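Local coordinates for protein lectin 2 (Agrocybe aegerita, PDB 4TQJ) that specifically recognises glycans that end in a non-reducing terminal N-acetylglucosamine, at residues Gly222-Ile225 against Gly226-Arg230; Gly332-Val335 against Ser336-Arg339. The protein carries 1 engineered substitution. All blocks are in the same frame, centred on the assembly; numbering follows the deposited sequence.

Contact 1. Residues Gly222-Ile225 against Gly226-Arg230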
# COMPACT_ATOMS: atom_id res chain seq x y z
N GLY A 222 40.21 16.70 0.07
CA GLY A 222 39.89 17.38 1.32
C GLY A 222 38.43 17.27 1.76
O GLY A 222 37.91 18.16 2.43
N TRP A 223 37.76 16.19 1.39
CA TRP A 223 36.35 15.99 1.73
C TRP A 223 36.16 15.62 3.21
O TRP A 223 36.60 14.57 3.64
CB TRP A 223 35.76 14.89 0.83
CG TRP A 223 35.69 15.34 -0.60
CD1 TRP A 223 36.73 15.37 -1.51
CD2 TRP A 223 34.55 15.87 -1.27
NE1 TRP A 223 36.28 15.88 -2.71
CE2 TRP A 223 34.95 16.20 -2.59
CE3 TRP A 223 33.22 16.10 -0.90
CZ2 TRP A 223 34.07 16.74 -3.53
CZ3 TRP A 223 32.35 16.64 -1.83
CH2 TRP A 223 32.77 16.96 -3.13
N LYS A 224 35.49 16.48 3.99
CA LYS A 224 35.31 16.19 5.42
C LYS A 224 33.89 15.75 5.80
O LYS A 224 32.90 16.26 5.26
CB LYS A 224 35.72 17.38 6.28
CG LYS A 224 37.13 17.91 6.04
CD LYS A 224 37.35 19.09 6.98
CE LYS A 224 38.53 19.95 6.56
NZ LYS A 224 38.59 21.20 7.40
N ILE A 225 33.82 14.82 6.75
CA ILE A 225 32.53 14.28 7.20
C ILE A 225 31.49 15.36 7.56
O ILE A 225 30.33 15.28 7.16
CB ILE A 225 32.72 13.27 8.36
CG1 ILE A 225 33.41 12.01 7.84
CG2 ILE A 225 31.37 12.90 8.98
CD1 ILE A 225 32.57 11.28 6.76
N GLY A 226 31.84 16.40 8.28
CA GLY A 226 30.75 17.32 8.57
C GLY A 226 30.28 18.05 7.31
O GLY A 226 29.14 17.95 6.80
N ASP A 227 31.26 18.71 6.75
CA ASP A 227 31.10 19.90 5.97
C ASP A 227 30.79 19.63 4.51
O ASP A 227 30.28 20.50 3.82
CB ASP A 227 32.42 20.65 6.12
CG ASP A 227 32.90 20.67 7.57
OD1 ASP A 227 34.11 20.49 7.82
OD2 ASP A 227 32.06 20.87 8.46
N HIS A 228 31.10 18.41 4.06
CA HIS A 228 31.02 18.05 2.65
C HIS A 228 30.29 16.73 2.46
O HIS A 228 30.94 15.68 2.27
CB HIS A 228 32.41 17.94 2.03
CG HIS A 228 33.26 19.15 2.28
ND1 HIS A 228 34.42 19.10 3.02
CD2 HIS A 228 33.12 20.44 1.89
CE1 HIS A 228 34.96 20.31 3.08
NE2 HIS A 228 34.18 21.14 2.40
N PRO A 229 28.96 16.77 2.51
CA PRO A 229 28.13 15.57 2.33
C PRO A 229 28.37 14.89 0.98
O PRO A 229 28.55 15.58 -0.02
CB PRO A 229 26.69 16.12 2.42
CG PRO A 229 26.81 17.61 2.22
CD PRO A 229 28.15 17.97 2.78
N ARG A 230 28.39 13.56 0.97
CA ARG A 230 28.52 12.79 -0.26
C ARG A 230 27.41 11.77 -0.37
O ARG A 230 26.97 11.20 0.63
CB ARG A 230 29.88 12.10 -0.32
CG ARG A 230 31.02 13.03 -0.76
CD ARG A 230 32.30 12.71 0.00
NE ARG A 230 32.25 13.24 1.37
CZ ARG A 230 33.05 12.85 2.36
NH1 ARG A 230 33.98 11.92 2.15
NH2 ARG A 230 32.92 13.40 3.56
O HOH W 1 35.32 12.62 5.03
O HOH W 2 35.68 22.23 6.64
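Trp-223 and His-228 meet at about a right angle across a tight loop, and Arg-230 passes obliquely across the tryptophan. The indole and imidazole planes are inclined at 72°, neither stacked nor edge-to-face; the closest approach is made by the histidine methylene, with His-228 CB 3.6 Å from Trp-223 CE3. Arg-230 CD reaches the same CE3 atom. The arginine chain is bent at chi2 and chi3 (chi3 -77°), which brings the guanidinium to the tryptophan CB, so that Trp-223 CB lies over the centre of one guanidinium face. Two bonds run to one carbonyl: Arg-230 NE donates to His-228 O at 2.9 Å, close to the guanidinium plane, and Arg-230 NH2 adds a weak bond to the same oxygen. Further partners are a water on NH2, itself hydrogen-bonded to Trp-223 O, and Phe-216 O on NH1. The indole nitrogen is held by Asn-215.

The rotation of the imidazole is set by a bond from the Lys-224 backbone. With CG beside the backbone nitrogen, ND1 of His-228 accepts the N-H of Lys-224 at 3.0 Å (N to ND1), an almost straight bond (173°) lying in the ring plane, and His-228 N returns to Lys-224 O, also at 3.0 Å, closing an alpha-turn. Asp-227 CB covers a face of the imidazole. The extended Lys-224 chain passes Asp-227, its NZ 4.6 Å from OD1, too far for a salt bridge; a second water joins the two instead.

Because ND1 serves as acceptor, the imidazole is probably unprotonated at that nitrogen, and the loop is tied by one backbone-to-backbone and one backbone-to-imidazole bond, while the lysine and aspartate, beyond salt-bridge distance, are bridged by a water.

Contact 2. Residues Gly332-Val335 against Ser336-Arg339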
# COMPACT_ATOMS: atom_id res chain seq x y z
N GLY A 332 13.27 29.38 11.25
CA GLY A 332 13.48 28.85 12.58
C GLY A 332 13.77 27.36 12.64
O GLY A 332 13.91 26.80 13.73
N TRP A 333 13.87 26.71 11.49
CA TRP A 333 14.16 25.28 11.47
C TRP A 333 15.60 24.97 11.89
O TRP A 333 16.53 25.65 11.46
CB TRP A 333 13.86 24.70 10.08
CG TRP A 333 12.39 24.72 9.79
CD1 TRP A 333 11.64 25.81 9.48
CD2 TRP A 333 11.49 23.60 9.82
NE1 TRP A 333 10.32 25.45 9.30
CE2 TRP A 333 10.20 24.10 9.50
CE3 TRP A 333 11.65 22.23 10.07
CZ2 TRP A 333 9.08 23.27 9.44
CZ3 TRP A 333 10.52 21.41 10.00
CH2 TRP A 333 9.26 21.93 9.68
N THR A 334 15.77 23.97 12.75
CA THR A 334 17.10 23.61 13.23
C THR A 334 17.35 22.13 13.09
O THR A 334 16.44 21.30 13.24
CB THR A 334 17.32 23.97 14.71
OG1 THR A 334 16.53 23.10 15.54
CG2 THR A 334 16.95 25.41 14.98
N VAL A 335 18.60 21.79 12.81
CA VAL A 335 19.01 20.40 12.66
C VAL A 335 18.87 19.64 13.98
O VAL A 335 18.59 18.44 13.98
CB VAL A 335 20.46 20.32 12.14
CG1 VAL A 335 20.86 18.89 11.91
CG2 VAL A 335 20.61 21.13 10.84
N SER A 336 19.05 20.34 15.10
CA SER A 336 19.04 19.69 16.41
C SER A 336 17.65 19.35 16.95
O SER A 336 17.53 18.53 17.87
CB SER A 336 19.76 20.55 17.44
OG SER A 336 19.11 21.79 17.57
N LYS A 337 16.60 19.96 16.41
CA LYS A 337 15.25 19.76 16.93
C LYS A 337 14.27 19.24 15.90
O LYS A 337 13.30 18.56 16.25
CB LYS A 337 14.69 21.06 17.49
CG LYS A 337 15.36 21.55 18.75
CD LYS A 337 14.57 22.69 19.37
CE LYS A 337 15.18 23.10 20.69
NZ LYS A 337 16.65 23.35 20.59
N HIS A 338 14.50 19.58 14.65
CA HIS A 338 13.48 19.33 13.64
C HIS A 338 13.96 18.30 12.62
O HIS A 338 15.17 18.09 12.44
CB HIS A 338 13.05 20.64 12.97
CG HIS A 338 12.74 21.73 13.96
ND1 HIS A 338 13.35 22.97 13.91
CD2 HIS A 338 11.90 21.77 15.02
CE1 HIS A 338 12.90 23.72 14.90
NE2 HIS A 338 12.02 23.01 15.59
N ARG A 339 13.01 17.62 11.99
CA ARG A 339 13.33 16.58 11.03
C ARG A 339 12.78 16.97 9.68
O ARG A 339 11.60 17.30 9.56
CB ARG A 339 12.75 15.24 11.49
CG ARG A 339 13.48 14.61 12.66
CD ARG A 339 12.88 13.24 13.01
NE ARG A 339 13.64 12.56 14.06
CZ ARG A 339 13.36 12.63 15.36
NH1 ARG A 339 12.33 13.35 15.78
NH2 ARG A 339 14.10 11.97 16.24
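The carbonyl oxygen of Thr-334 is gripped by two backbone donors from further round the loop. His-338 N approaches at 3.0 Å, tilted 21° from the carbonyl plane, and closes an alpha-turn; Lys-337 N adds a long, weak bond at 3.4 Å. The same Lys-337 N also makes a weak bond to the hydroxyl of its partner, Thr-334 OG1, at 3.3 Å. That hydroxyl is placed by chi1 of 70°, which sets it between the backbone nitrogen and carbonyl carbon, on the side where the lysine stem runs alongside it; Lys-337 CB and CG both pass close to OG1.

Through its own N-H, Thr-334 also meets the imidazole. Thr-334 N donates to His-338 ND1 at 2.9 Å, somewhat out of the ring plane, so threonine and histidine are joined twice, N-H to ring and C=O to N-H. Gly-332 O lies at the ring edge near CE1, and Lys-337 CB sits over one face, offset toward the rim. Trp-333 crosses the histidine at roughly a right angle: CE3 of Trp-333 touches CB of His-338 at 3.6 Å, while the ring planes, 67° apart, form neither a stack nor a T. The far nitrogen, NE2, is bonded to Glu-358.

Both imidazole nitrogens therefore have partners, which fixes the rotation of the ring. With ND1 accepting a backbone N-H, a proton on NE2 facing the glutamate is the likely state, and that carboxylate would tend to polarise the ring.

In the fold
From the N terminus, the chain reaches contact 1 in the loop after strand 210-213, and Arg-230 begins strand 230-233. Contact 2 follows in the equivalent loop between strands 321-324 and 339-343. Each thus lies where one antiparallel sheet hands over to the next, in a fold whose seven sheets and FG-GAP-like repeats are consistent with a seven-bladed beta-propeller. The contacts are in series, neither nested nor crossed: the rest of the sheet begun by Arg-230, and all of the sheet from 285-288 to 321-324, lie between them. Their centres stand about 20 Å apart and their nearest atoms about 10 Å apart; each is a tryptophan- and histidine-bearing alpha-turn joining successive sheets.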